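Local coordinates for ribonuclease VapC (Caulobacter crescentus, PDB 5K8J) that is the toxin of a toxin-antitoxin pair, a PIN-domain ribonuclease that uses magnesium and is inhibited by its VapB antitoxin partner, at the interface of chains B and A. Coordinates in Å, arbitrary orientation; residue numbers count along the deposited sequence, not the author numbering. Chains: chain A, Ribonuclease VapC; chain B, VapB family protein.

The interface of chains B and A. Residues chain B 79-80, 82; chain A 6-7, 40, 94-95, 98.
The C-terminal loop of the antitoxin, carrying B:Phe79, B:Pro80 and B:Arg82, enters the toxin's active site between helices 7-14, 35-45 and 93-105. B:Arg82 buries the most surface here, its flat guanidinium offering N-H groups along two edges to two carboxylates. Its side edge meets A:Glu40: NE donates to OE2 at 2.7 Å and NH2 to OE1 at 3.0 Å, each oxygen accepting through its syn lone pair. The two planes are 34° apart. End-on, NH1 reaches A:Asp95 OD1 at 3.0 Å, whereas NH2 approaches OD2 (2.9 Å) from above the carboxylate plane, making this second grip more twisted. A bend at chi2 (-77°) turns the arginine chain toward these acids. B:Pro80 CG covers one guanidinium face and A:Thr7 CB lies toward the rim of the other, a sandwich that limits rotation and leaves the N-H edges turned to the acids.

Threonine suits its place by pairing this carbon with a hydroxyl: A:Thr7 OG1 donates a hydrogen bond to A:Glu40 OE1 at 2.7 Å, from above the carboxylate plane, so OE1 is gripped by this hydroxyl and B:Arg82 NH2. The backbone N of A:Thr7 donates to A:Asp6 OD2. Water 1 links A:Glu40 OE2 to the carbonyl O of B:Pro80. Farther out, B:Phe79 anchors the loop. A:Val94 CG2, placed anti to its own carbonyl carbon, sits over the ring centre, 3.6 Å from the centroid, and the methylene CG of A:Glu40 packs against CE1, a use for the aliphatic part of an acidic side chain.

A:Asp6, A:Glu40 and A:Asp95 belong to the acidic cluster with which PIN nucleases hold magnesium. By binding A:Glu40 and A:Asp95, the arginine occupies carboxylate oxygens that would otherwise serve the metal and probably hinders magnesium and RNA binding, consistent with toxin inhibition by VapB.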
loop_
_atom_site.group_PDB
_atom_site.type_symbol
_atom_site.label_atom_id
_atom_site.label_comp_id
_atom_site.label_asym_id
_atom_site.label_seq_id
_atom_site.Cartn_x
_atom_site.Cartn_y
_atom_site.Cartn_z
ATOM N N PHE B 79 -16.509 3.904 -20.677
ATOM C CA PHE B 79 -16.048 2.560 -20.358
ATOM C C PHE B 79 -16.972 1.531 -20.980
ATOM O O PHE B 79 -18.201 1.641 -20.859
ATOM C CB PHE B 79 -15.914 2.354 -18.848
ATOM C CG PHE B 79 -14.580 2.781 -18.361
ATOM C CD1 PHE B 79 -13.585 1.845 -18.178
ATOM C CD2 PHE B 79 -14.272 4.125 -18.186
ATOM C CE1 PHE B 79 -12.311 2.230 -17.770
ATOM C CE2 PHE B 79 -12.986 4.527 -17.786
ATOM C CZ PHE B 79 -12.000 3.560 -17.587
ATOM N N PRO B 80 -16.424 0.571 -21.707
ATOM C CA PRO B 80 -17.260 -0.421 -22.368
ATOM C C PRO B 80 -17.716 -1.474 -21.384
ATOM O O PRO B 80 -17.132 -1.669 -20.315
ATOM C CB PRO B 80 -16.335 -1.022 -23.433
ATOM C CG PRO B 80 -14.997 -0.853 -22.898
ATOM C CD PRO B 80 -14.995 0.374 -22.008
ATOM N N ARG B 82 -17.628 -4.984 -20.480
ATOM C CA ARG B 82 -16.777 -6.148 -20.719
ATOM C C ARG B 82 -17.488 -7.423 -20.279
ATOM O O ARG B 82 -17.921 -7.517 -19.120
ATOM C CB ARG B 82 -15.485 -6.067 -19.939
ATOM C CG ARG B 82 -14.753 -4.769 -20.022
ATOM C CD ARG B 82 -14.008 -4.617 -21.330
ATOM N NE ARG B 82 -13.046 -3.544 -21.182
ATOM C CZ ARG B 82 -12.281 -3.057 -22.149
ATOM N NH1 ARG B 82 -12.377 -3.502 -23.402
ATOM N NH2 ARG B 82 -11.427 -2.101 -21.861
ATOM N N ASP A 6 -4.686 -6.793 -22.356
ATOM C CA ASP A 6 -5.900 -5.997 -22.428
ATOM C C ASP A 6 -6.892 -6.502 -21.392
ATOM O O ASP A 6 -6.765 -7.615 -20.866
ATOM C CB ASP A 6 -6.468 -6.101 -23.839
ATOM C CG ASP A 6 -7.480 -4.983 -24.184
ATOM O OD1 ASP A 6 -8.026 -5.105 -25.298
ATOM O OD2 ASP A 6 -7.725 -4.043 -23.389
ATOM N N THR A 7 -7.901 -5.676 -21.094
ATOM C CA THR A 7 -8.768 -5.978 -19.968
ATOM C C THR A 7 -9.457 -7.328 -20.096
ATOM O O THR A 7 -9.545 -8.066 -19.109
ATOM C CB THR A 7 -9.785 -4.857 -19.781
ATOM O OG1 THR A 7 -9.066 -3.664 -19.502
ATOM C CG2 THR A 7 -10.694 -5.165 -18.606
ATOM N N GLU A 40 -11.313 -1.234 -13.985
ATOM C CA GLU A 40 -12.434 -2.006 -14.518
ATOM C C GLU A 40 -12.721 -3.218 -13.649
ATOM O O GLU A 40 -13.880 -3.506 -13.328
ATOM C CB GLU A 40 -12.137 -2.421 -15.955
ATOM C CG GLU A 40 -11.997 -1.260 -16.913
ATOM C CD GLU A 40 -11.945 -1.701 -18.339
ATOM O OE1 GLU A 40 -10.846 -1.698 -18.907
ATOM O OE2 GLU A 40 -13.009 -2.092 -18.900
ATOM N N VAL A 94 -10.910 4.093 -24.034
ATOM C CA VAL A 94 -10.354 3.327 -22.922
ATOM C C VAL A 94 -9.339 2.286 -23.394
ATOM O O VAL A 94 -8.239 2.175 -22.842
ATOM C CB VAL A 94 -11.492 2.691 -22.124
ATOM C CG1 VAL A 94 -10.947 1.701 -21.126
ATOM C CG2 VAL A 94 -12.262 3.782 -21.419
ATOM N N ASP A 95 -9.655 1.557 -24.454
ATOM C CA ASP A 95 -8.675 0.585 -24.908
ATOM C C ASP A 95 -7.450 1.264 -25.523
ATOM O O ASP A 95 -6.350 0.719 -25.413
ATOM C CB ASP A 95 -9.330 -0.399 -25.844
ATOM C CG ASP A 95 -9.969 -1.577 -25.077
ATOM O OD1 ASP A 95 -10.994 -2.050 -25.569
ATOM O OD2 ASP A 95 -9.458 -2.006 -23.982
ATOM N N ILE A 98 -5.066 1.957 -22.688
ATOM C CA ILE A 98 -4.298 0.765 -22.343
ATOM C C ILE A 98 -3.212 0.502 -23.382
ATOM O O ILE A 98 -2.048 0.273 -23.052
ATOM C CB ILE A 98 -5.244 -0.430 -22.154
ATOM C CG1 ILE A 98 -6.237 -0.151 -21.011
ATOM C CG2 ILE A 98 -4.432 -1.685 -21.833
ATOM C CD1 ILE A 98 -7.398 -1.091 -21.010
HETATM O O HOH W 1 -15.388 -1.300 -18.195
#